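Local coordinates for protein aspartate--tRNA(Asp/Asn) ligase (Sulfolobus tokodaii, PDB 1WYD) that attaches L-aspartate to both tRNA(Asp) and tRNA(Asn), first activating it with ATP to form Asp-AMP and then transferring it to the acceptor end of the tRNA, at residues Ala8-Glu13 with Val19-Trp24; Lys34-Leu39 with Leu45-Val50; Leu278-Ala283 with Asp298-Pro303. All coordinates share one frame; numbering follows the deposited sequence.

The three contacts follow one another along the chain, each closing before the next opens. Contacts 1 and 2 belong to the N-terminal OB-fold domain. Their centres are about 12 Å apart, and they share a sheet in which strands 18-31 and 34-41 are neighbours. They touch directly where Leu-39 packs on Trp-21. Contact 3 lies in the class II catalytic domain, across the chain's centre from the other two. Its centre is about 54 Å from that of contact 1 and about 56 Å from that of contact 2. The chain thus separates a nucleic acid-binding barrel at one end from the aminoacylation domain, an arrangement suited to reading the anticodon far from the acceptor end of the tRNA.

Contact 1 (Ala8-Glu13 with Val19-Trp24); sequences ADVTPE and VIWAGW
Trp-21 meets Val-10 across this contact, and the backbone of Trp-21 is hydrogen-bonded to Val-71 of strand 68-77, its neighbour in the sheet. Its indole lies inside the OB-fold barrel. Residues 8-13 belong to the chain before strand 18-31, the first strand of the barrel, and bring Val-10 against it. No hydrogen bond joins the two segments, and the contact is small and apolar.

Val-10 does the touching with one methyl, CG2. This methyl sits at the edge of the indole, near the ring plane, so it does not stack on a face. CG1 is anti to the backbone N (chi1 -170°), which places CG2 beside that N and turned to the tryptophan. The same CG2 comes within 4.3 Å of CG1 of Val-19. Trp-21 and Val-19 are thus both met by a single methyl.

A hydrophobic cluster is completed by Val-75 of strand 68-77, which Val-10 and Val-19 both reach, and by strand 85-89, where Val-10 and Trp-21 both reach Ile-85 and Trp-21 also packs on Leu-87. Farther along the strand, Trp-24 takes another course: its NE1 is hydrogen-bonded to the carbonyl O of Gly-390 of the second subunit. The strand therefore serves both the barrel interior and the dimer.

Burial has a cost at Trp-21. Its NE1 has no hydrogen-bond partner in the model, and the group it faces here is a methyl. CG2 of Val-10 lies 3.6 Å from NE1 of Trp-21 and 4.0 Å from its CZ2.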
loop_
_atom_site.group_PDB
_atom_site.type_symbol
_atom_site.label_atom_id
_atom_site.label_comp_id
_atom_site.label_asym_id
_atom_site.label_seq_id
_atom_site.Cartn_x
_atom_site.Cartn_y
_atom_site.Cartn_z
ATOM N N ALA B 8 17.790 -12.774 19.558
ATOM C CA ALA B 8 18.253 -13.682 18.523
ATOM C C ALA B 8 19.681 -13.372 18.001
ATOM O O ALA B 8 20.310 -14.226 17.388
ATOM C CB ALA B 8 17.241 -13.692 17.362
ATOM N N ASP B 9 20.167 -12.160 18.257
ATOM C CA ASP B 9 21.507 -11.710 17.863
ATOM C C ASP B 9 22.660 -12.413 18.608
ATOM O O ASP B 9 23.816 -12.393 18.140
ATOM C CB ASP B 9 21.650 -10.217 18.177
ATOM C CG ASP B 9 20.904 -9.328 17.219
ATOM O OD1 ASP B 9 20.909 -8.103 17.453
ATOM O OD2 ASP B 9 20.317 -9.739 16.208
ATOM N N VAL B 10 22.345 -12.977 19.781
ATOM C CA VAL B 10 23.318 -13.580 20.698
ATOM C C VAL B 10 23.546 -15.078 20.401
ATOM O O VAL B 10 22.588 -15.846 20.288
ATOM C CB VAL B 10 22.861 -13.385 22.178
ATOM C CG1 VAL B 10 23.956 -13.775 23.143
ATOM C CG2 VAL B 10 22.426 -11.939 22.433
ATOM N N THR B 11 24.814 -15.476 20.254
ATOM C CA THR B 11 25.201 -16.885 20.033
ATOM C C THR B 11 26.100 -17.367 21.178
ATOM O O THR B 11 26.659 -16.525 21.901
ATOM C CB THR B 11 25.975 -17.062 18.715
ATOM O OG1 THR B 11 27.021 -16.086 18.650
ATOM C CG2 THR B 11 25.108 -16.769 17.506
ATOM N N PRO B 12 26.255 -18.698 21.337
ATOM C CA PRO B 12 27.189 -19.262 22.338
ATOM C C PRO B 12 28.550 -18.581 22.295
ATOM O O PRO B 12 29.181 -18.428 23.347
ATOM C CB PRO B 12 27.306 -20.740 21.955
ATOM C CG PRO B 12 26.060 -21.062 21.160
ATOM C CD PRO B 12 25.533 -19.756 20.600
ATOM N N GLU B 13 28.955 -18.132 21.102
ATOM C CA GLU B 13 30.166 -17.334 20.911
ATOM C C GLU B 13 30.149 -15.980 21.624
ATOM O O GLU B 13 30.940 -15.099 21.287
ATOM C CB GLU B 13 30.435 -17.133 19.410
ATOM C CG GLU B 13 31.896 -17.344 19.013
ATOM C CD GLU B 13 32.141 -17.298 17.505
ATOM O OE1 GLU B 13 33.320 -17.146 17.098
ATOM O OE2 GLU B 13 31.166 -17.418 16.721
ATOM N N VAL B 19 25.646 -7.883 27.594
ATOM C CA VAL B 19 24.645 -7.576 26.582
ATOM C C VAL B 19 23.498 -6.818 27.246
ATOM O O VAL B 19 23.256 -6.962 28.454
ATOM C CB VAL B 19 24.164 -8.875 25.888
ATOM C CG1 VAL B 19 22.818 -8.688 25.221
ATOM C CG2 VAL B 19 25.195 -9.348 24.856
ATOM N N ILE B 20 22.818 -5.975 26.473
ATOM C CA ILE B 20 21.587 -5.358 26.953
ATOM C C ILE B 20 20.419 -5.803 26.094
ATOM O O ILE B 20 20.382 -5.529 24.894
ATOM C CB ILE B 20 21.691 -3.841 26.993
ATOM C CG1 ILE B 20 23.027 -3.423 27.632
ATOM C CG2 ILE B 20 20.457 -3.254 27.717
ATOM C CD1 ILE B 20 23.089 -1.971 28.086
ATOM N N TRP B 21 19.494 -6.528 26.718
ATOM C CA TRP B 21 18.231 -6.897 26.096
ATOM C C TRP B 21 17.146 -5.925 26.510
ATOM O O TRP B 21 17.211 -5.356 27.624
ATOM C CB TRP B 21 17.816 -8.296 26.510
ATOM C CG TRP B 21 18.500 -9.360 25.745
ATOM C CD1 TRP B 21 19.311 -9.196 24.675
ATOM C CD2 TRP B 21 18.435 -10.772 25.988
ATOM N NE1 TRP B 21 19.751 -10.414 24.221
ATOM C CE2 TRP B 21 19.242 -11.399 25.021
ATOM C CE3 TRP B 21 17.777 -11.574 26.937
ATOM C CZ2 TRP B 21 19.417 -12.778 24.967
ATOM C CZ3 TRP B 21 17.944 -12.938 26.885
ATOM C CH2 TRP B 21 18.757 -13.536 25.907
ATOM N N ALA B 22 16.162 -5.720 25.625
ATOM C CA ALA B 22 14.915 -5.040 26.022
ATOM C C ALA B 22 13.690 -5.790 25.509
ATOM O O ALA B 22 13.738 -6.455 24.457
ATOM C CB ALA B 22 14.889 -3.578 25.570
ATOM N N GLY B 23 12.599 -5.698 26.254
ATOM C CA GLY B 23 11.393 -6.352 25.807
ATOM C C GLY B 23 10.370 -6.614 26.872
ATOM O O GLY B 23 10.327 -5.929 27.882
ATOM N N TRP B 24 9.550 -7.627 26.611
ATOM C CA TRP B 24 8.397 -7.978 27.417
ATOM C C TRP B 24 8.656 -9.204 28.284
ATOM O O TRP B 24 9.216 -10.212 27.843
ATOM C CB TRP B 24 7.190 -8.234 26.502
ATOM C CG TRP B 24 6.590 -6.996 25.906
ATOM C CD1 TRP B 24 5.620 -6.190 26.467
ATOM C CD2 TRP B 24 6.936 -6.391 24.664
ATOM N NE1 TRP B 24 5.337 -5.130 25.633
ATOM C CE2 TRP B 24 6.130 -5.216 24.523
ATOM C CE3 TRP B 24 7.823 -6.720 23.630
ATOM C CZ2 TRP B 24 6.176 -4.405 23.393
ATOM C CZ3 TRP B 24 7.881 -5.887 22.506
ATOM C CH2 TRP B 24 7.062 -4.754 22.396
#

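Contact 2 (Lys34-Leu39 with Leu45-Val50); sequences KKFIIL and LGQVVV
Lys-35, Ile-37 and Leu-39 pair with Val-50, Val-48 and Gly-46 through six backbone hydrogen bonds. The strands are antiparallel, and these three are the hydrogen-bonded pairs. The middle one is the shortest: Val-48 N reaches Ile-37 O at 2.7 Å, and Ile-37 N reaches Val-48 O at 2.8 Å. The Leu-39 pair is more bent, with an N-H...O angle of 143° from Leu-39 N to Gly-46 O.

CA-H...O contacts fill the positions between. Ile-38 CA lies 3.3 Å from Gly-46 O, and Phe-36 CA approaches Val-48 O.

Apolar contacts form on both faces. On the face of Ile-37, Leu-39, Val-48 and Val-50, CD1 of Ile-37 bridges CG2 of Val-48 and CG2 of Val-50, the latter at 4.0 Å. This face turns into the barrel, where Val-48 packs on Leu-87. On the other face, Phe-36 and Val-49 run side by side, with CE2 of Phe-36 3.7 Å from CG2 of Val-49. Ile-38 CG2 is anti to the backbone N, and rests 3.4 Å from Gly-46 O and 4.1 Å from CB of Leu-45. Its CD1 lies against the CB and CG of Gln-47. Replacing Ile-38 by alanine removes both arms and would probably leave a gap beside Leu-45 and the Gln-47 stem.

One charge pairs outside the hairpin: Lys-35 NZ forms a salt bridge with Asp-30.

Strand 18-31 flanks one edge, and strand 85-89 pairs in parallel with the other. This is the second and third strand hairpin of an OB-fold barrel.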
loop_
_atom_site.group_PDB
_atom_site.type_symbol
_atom_site.label_atom_id
_atom_site.label_comp_id
_atom_site.label_asym_id
_atom_site.label_seq_id
_atom_site.Cartn_x
_atom_site.Cartn_y
_atom_site.Cartn_z
ATOM N N LYS B 34 16.420 -19.233 42.359
ATOM C CA LYS B 34 16.669 -18.408 41.169
ATOM C C LYS B 34 15.364 -18.018 40.484
ATOM O O LYS B 34 14.407 -18.794 40.460
ATOM C CB LYS B 34 17.577 -19.126 40.174
ATOM C CG LYS B 34 19.000 -19.232 40.648
ATOM C CD LYS B 34 19.800 -20.139 39.739
ATOM C CE LYS B 34 21.268 -19.759 39.796
ATOM N NZ LYS B 34 21.732 -19.477 41.199
ATOM N N LYS B 35 15.345 -16.800 39.950
ATOM C CA LYS B 35 14.218 -16.291 39.186
ATOM C C LYS B 35 14.526 -16.409 37.706
ATOM O O LYS B 35 15.549 -15.905 37.229
ATOM C CB LYS B 35 13.945 -14.815 39.524
ATOM C CG LYS B 35 12.750 -14.239 38.751
ATOM C CD LYS B 35 11.995 -13.162 39.547
ATOM C CE LYS B 35 11.583 -13.626 40.955
ATOM N NZ LYS B 35 10.223 -14.236 41.005
ATOM N N PHE B 36 13.630 -17.064 36.982
ATOM C CA PHE B 36 13.800 -17.199 35.559
ATOM C C PHE B 36 12.815 -16.288 34.824
ATOM O O PHE B 36 11.623 -16.367 35.045
ATOM C CB PHE B 36 13.618 -18.658 35.161
ATOM C CG PHE B 36 14.756 -19.538 35.580
ATOM C CD1 PHE B 36 14.708 -20.237 36.780
ATOM C CD2 PHE B 36 15.880 -19.669 34.781
ATOM C CE1 PHE B 36 15.766 -21.064 37.179
ATOM C CE2 PHE B 36 16.945 -20.494 35.173
ATOM C CZ PHE B 36 16.889 -21.185 36.375
ATOM N N ILE B 37 13.321 -15.409 33.970
ATOM C CA ILE B 37 12.446 -14.583 33.153
ATOM C C ILE B 37 12.586 -14.973 31.701
ATOM O O ILE B 37 13.652 -14.795 31.139
ATOM C CB ILE B 37 12.791 -13.072 33.316
ATOM C CG1 ILE B 37 12.985 -12.697 34.787
ATOM C CG2 ILE B 37 11.697 -12.219 32.696
ATOM C CD1 ILE B 37 13.458 -11.290 34.978
ATOM N N ILE B 38 11.520 -15.514 31.093
ATOM C CA ILE B 38 11.479 -15.592 29.649
ATOM C C ILE B 38 11.097 -14.177 29.156
ATOM O O ILE B 38 10.023 -13.636 29.479
ATOM C CB ILE B 38 10.511 -16.695 29.107
ATOM C CG1 ILE B 38 10.759 -18.090 29.700
ATOM C CG2 ILE B 38 10.561 -16.781 27.574
ATOM C CD1 ILE B 38 12.202 -18.557 29.799
ATOM N N LEU B 39 12.013 -13.573 28.413
ATOM C CA LEU B 39 11.809 -12.265 27.824
ATOM C C LEU B 39 11.435 -12.420 26.364
ATOM O O LEU B 39 11.859 -13.388 25.702
ATOM C CB LEU B 39 13.072 -11.411 27.976
ATOM C CG LEU B 39 13.018 -9.955 27.536
ATOM C CD1 LEU B 39 12.280 -9.100 28.563
ATOM C CD2 LEU B 39 14.447 -9.468 27.361
ATOM N N LEU B 45 12.159 -15.278 21.794
ATOM C CA LEU B 45 12.134 -15.504 23.231
ATOM C C LEU B 45 13.499 -15.893 23.758
ATOM O O LEU B 45 14.094 -16.869 23.299
ATOM C CB LEU B 45 11.137 -16.613 23.545
ATOM C CG LEU B 45 9.706 -16.349 23.100
ATOM C CD1 LEU B 45 8.904 -17.639 23.016
ATOM C CD2 LEU B 45 9.019 -15.323 24.062
ATOM N N GLY B 46 14.006 -15.122 24.705
ATOM C CA GLY B 46 15.199 -15.492 25.422
ATOM C C GLY B 46 14.916 -15.915 26.851
ATOM O O GLY B 46 13.783 -15.855 27.313
ATOM N N GLN B 47 15.962 -16.344 27.551
ATOM C CA GLN B 47 15.868 -16.778 28.949
ATOM C C GLN B 47 16.824 -15.920 29.739
ATOM O O GLN B 47 18.002 -15.853 29.406
ATOM C CB GLN B 47 16.275 -18.261 29.082
ATOM C CG GLN B 47 16.247 -18.851 30.493
ATOM C CD GLN B 47 16.419 -20.378 30.488
ATOM O OE1 GLN B 47 17.512 -20.895 30.785
ATOM N NE2 GLN B 47 15.342 -21.096 30.159
ATOM N N VAL B 48 16.329 -15.253 30.770
ATOM C CA VAL B 48 17.220 -14.545 31.660
ATOM C C VAL B 48 17.146 -15.149 33.052
ATOM O O VAL B 48 16.097 -15.626 33.478
ATOM C CB VAL B 48 17.098 -12.944 31.591
ATOM C CG1 VAL B 48 16.130 -12.477 30.524
ATOM C CG2 VAL B 48 16.842 -12.252 32.952
ATOM N N VAL B 49 18.282 -15.150 33.738
ATOM C CA VAL B 49 18.384 -15.644 35.104
ATOM C C VAL B 49 18.774 -14.491 36.055
ATOM O O VAL B 49 19.573 -13.619 35.715
ATOM C CB VAL B 49 19.374 -16.858 35.197
ATOM C CG1 VAL B 49 19.179 -17.660 36.497
ATOM C CG2 VAL B 49 19.214 -17.793 34.004
ATOM N N VAL B 50 18.151 -14.480 37.225
ATOM C CA VAL B 50 18.480 -13.549 38.293
ATOM C C VAL B 50 18.706 -14.418 39.514
ATOM O O VAL B 50 17.745 -14.937 40.090
ATOM C CB VAL B 50 17.321 -12.554 38.614
ATOM C CG1 VAL B 50 17.863 -11.278 39.220
ATOM C CG2 VAL B 50 16.484 -12.238 37.383
#

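Contact 3 (Leu278-Ala283 with Asp298-Pro303); sequences LKYTEA and DDIGTP
Tyr-280 and Ile-300 make the tight part of this contact, in the class II catalytic domain. Helix 280-289, which follows the outermost sheet strand 276-279, here meets the loop leading into helix 302-312. CD1 of Ile-300 is 3.7 Å from CD1 of Tyr-280 and 3.8 Å from CB of Ala-283, so one methyl fits against both residues. The two side chains cross obliquely. Tyr-280 has CG anti to its backbone N (chi1 159°), which sends the ring across to the loop. The side chain of Ile-300 is about 9 Å from that of Glu-352, a predicted ATP and magnesium ligand, so this is packing near the site and not part of it.

The side chains of Asp-298, partly exposed, and Asp-299, exposed, form the looser side. Asp-299 OD1 accepts a hydrogen bond from Ile-300 N at 2.7 Å; the N-H comes in well out of the carboxylate plane. Asp-298 OD1 accepts one from Lys-295 N.

A single hydrogen bond joins the segments. Tyr-280 OH lies 2.6 Å from Asp-298 O, in the carbonyl plane and on a lone pair. The hydroxyl donates this bond and weakly accepts one from Gly-297 N, which ties a helix side chain to main-chain atoms of the loop.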
loop_
_atom_site.group_PDB
_atom_site.type_symbol
_atom_site.label_atom_id
_atom_site.label_comp_id
_atom_site.label_asym_id
_atom_site.label_seq_id
_atom_site.Cartn_x
_atom_site.Cartn_y
_atom_site.Cartn_z
ATOM N N LEU B 278 -9.121 -25.667 -15.318
ATOM C CA LEU B 278 -10.316 -26.428 -15.483
ATOM C C LEU B 278 -11.334 -25.457 -16.011
ATOM O O LEU B 278 -11.563 -24.402 -15.395
ATOM C CB LEU B 278 -10.735 -26.943 -14.114
ATOM C CG LEU B 278 -11.991 -27.783 -13.981
ATOM C CD1 LEU B 278 -11.710 -29.147 -14.532
ATOM C CD2 LEU B 278 -12.357 -27.875 -12.542
ATOM N N LYS B 279 -11.930 -25.777 -17.159
ATOM C CA LYS B 279 -12.989 -24.943 -17.731
ATOM C C LYS B 279 -14.197 -25.058 -16.848
ATOM O O LYS B 279 -14.402 -26.087 -16.223
ATOM C CB LYS B 279 -13.361 -25.358 -19.160
ATOM C CG LYS B 279 -12.177 -25.536 -20.118
ATOM C CD LYS B 279 -12.627 -26.213 -21.402
ATOM C CE LYS B 279 -12.051 -25.520 -22.618
ATOM N NZ LYS B 279 -10.702 -26.064 -22.977
ATOM N N TYR B 280 -14.979 -23.980 -16.778
ATOM C CA TYR B 280 -16.200 -23.938 -15.978
ATOM C C TYR B 280 -17.163 -25.041 -16.457
ATOM O O TYR B 280 -17.725 -25.772 -15.652
ATOM C CB TYR B 280 -16.824 -22.558 -16.098
ATOM C CG TYR B 280 -18.296 -22.490 -15.771
ATOM C CD1 TYR B 280 -18.708 -22.201 -14.500
ATOM C CD2 TYR B 280 -19.276 -22.698 -16.741
ATOM C CE1 TYR B 280 -20.053 -22.115 -14.173
ATOM C CE2 TYR B 280 -20.623 -22.630 -16.420
ATOM C CZ TYR B 280 -20.992 -22.332 -15.124
ATOM O OH TYR B 280 -22.307 -22.251 -14.737
ATOM N N THR B 281 -17.319 -25.132 -17.783
ATOM C CA THR B 281 -18.077 -26.192 -18.482
ATOM C C THR B 281 -17.824 -27.601 -17.923
ATOM O O THR B 281 -18.762 -28.362 -17.636
ATOM C CB THR B 281 -17.729 -26.141 -20.021
ATOM O OG1 THR B 281 -18.155 -24.886 -20.571
ATOM C CG2 THR B 281 -18.546 -27.146 -20.825
ATOM N N GLU B 282 -16.544 -27.917 -17.779
ATOM C CA GLU B 282 -16.054 -29.171 -17.248
ATOM C C GLU B 282 -16.332 -29.307 -15.746
ATOM O O GLU B 282 -16.651 -30.405 -15.266
ATOM C CB GLU B 282 -14.554 -29.180 -17.465
ATOM C CG GLU B 282 -13.904 -30.478 -17.870
ATOM C CD GLU B 282 -12.404 -30.271 -17.928
ATOM O OE1 GLU B 282 -11.965 -29.279 -18.590
ATOM O OE2 GLU B 282 -11.668 -31.065 -17.280
ATOM N N ALA B 283 -16.184 -28.204 -15.005
ATOM C CA ALA B 283 -16.507 -28.178 -13.578
ATOM C C ALA B 283 -17.970 -28.513 -13.399
ATOM O O ALA B 283 -18.341 -29.289 -12.526
ATOM C CB ALA B 283 -16.203 -26.817 -12.968
ATOM N N ASP B 298 -25.241 -21.827 -13.802
ATOM C CA ASP B 298 -25.315 -21.680 -12.349
ATOM C C ASP B 298 -23.982 -21.300 -11.738
ATOM O O ASP B 298 -22.933 -21.523 -12.314
ATOM C CB ASP B 298 -25.811 -22.969 -11.689
ATOM C CG ASP B 298 -27.177 -23.399 -12.182
ATOM O OD1 ASP B 298 -27.639 -24.486 -11.769
ATOM O OD2 ASP B 298 -27.849 -22.729 -12.993
ATOM N N ASP B 299 -24.034 -20.719 -10.552
ATOM C CA ASP B 299 -22.825 -20.369 -9.827
ATOM C C ASP B 299 -22.179 -21.625 -9.264
ATOM O O ASP B 299 -22.813 -22.665 -9.187
ATOM C CB ASP B 299 -23.153 -19.366 -8.717
ATOM C CG ASP B 299 -21.907 -18.679 -8.157
ATOM O OD1 ASP B 299 -20.773 -18.889 -8.667
ATOM O OD2 ASP B 299 -21.978 -17.919 -7.173
ATOM N N ILE B 300 -20.906 -21.533 -8.899
ATOM C CA ILE B 300 -20.203 -22.630 -8.260
ATOM C C ILE B 300 -19.858 -22.216 -6.828
ATOM O O ILE B 300 -18.859 -21.564 -6.581
ATOM C CB ILE B 300 -18.962 -23.024 -9.094
ATOM C CG1 ILE B 300 -19.396 -23.483 -10.485
ATOM C CG2 ILE B 300 -18.134 -24.110 -8.404
ATOM C CD1 ILE B 300 -18.280 -24.028 -11.337
ATOM N N GLY B 301 -20.710 -22.605 -5.889
ATOM C CA GLY B 301 -20.541 -22.239 -4.500
ATOM C C GLY B 301 -19.473 -23.027 -3.769
ATOM O O GLY B 301 -18.904 -24.002 -4.300
ATOM N N THR B 302 -19.209 -22.595 -2.533
ATOM C CA THR B 302 -18.242 -23.267 -1.674
ATOM C C THR B 302 -18.507 -24.759 -1.613
ATOM O O THR B 302 -17.575 -25.555 -1.868
ATOM C CB THR B 302 -18.242 -22.670 -0.277
ATOM O OG1 THR B 302 -17.825 -21.309 -0.364
ATOM C CG2 THR B 302 -17.181 -23.334 0.592
ATOM N N PRO B 303 -19.757 -25.153 -1.301
ATOM C CA PRO B 303 -20.117 -26.580 -1.265
ATOM C C PRO B 303 -19.614 -27.282 -2.527
ATOM O O PRO B 303 -18.987 -28.329 -2.368
ATOM C CB PRO B 303 -21.651 -26.576 -1.200
ATOM C CG PRO B 303 -22.067 -25.113 -1.497
ATOM C CD PRO B 303 -20.915 -24.289 -0.994
#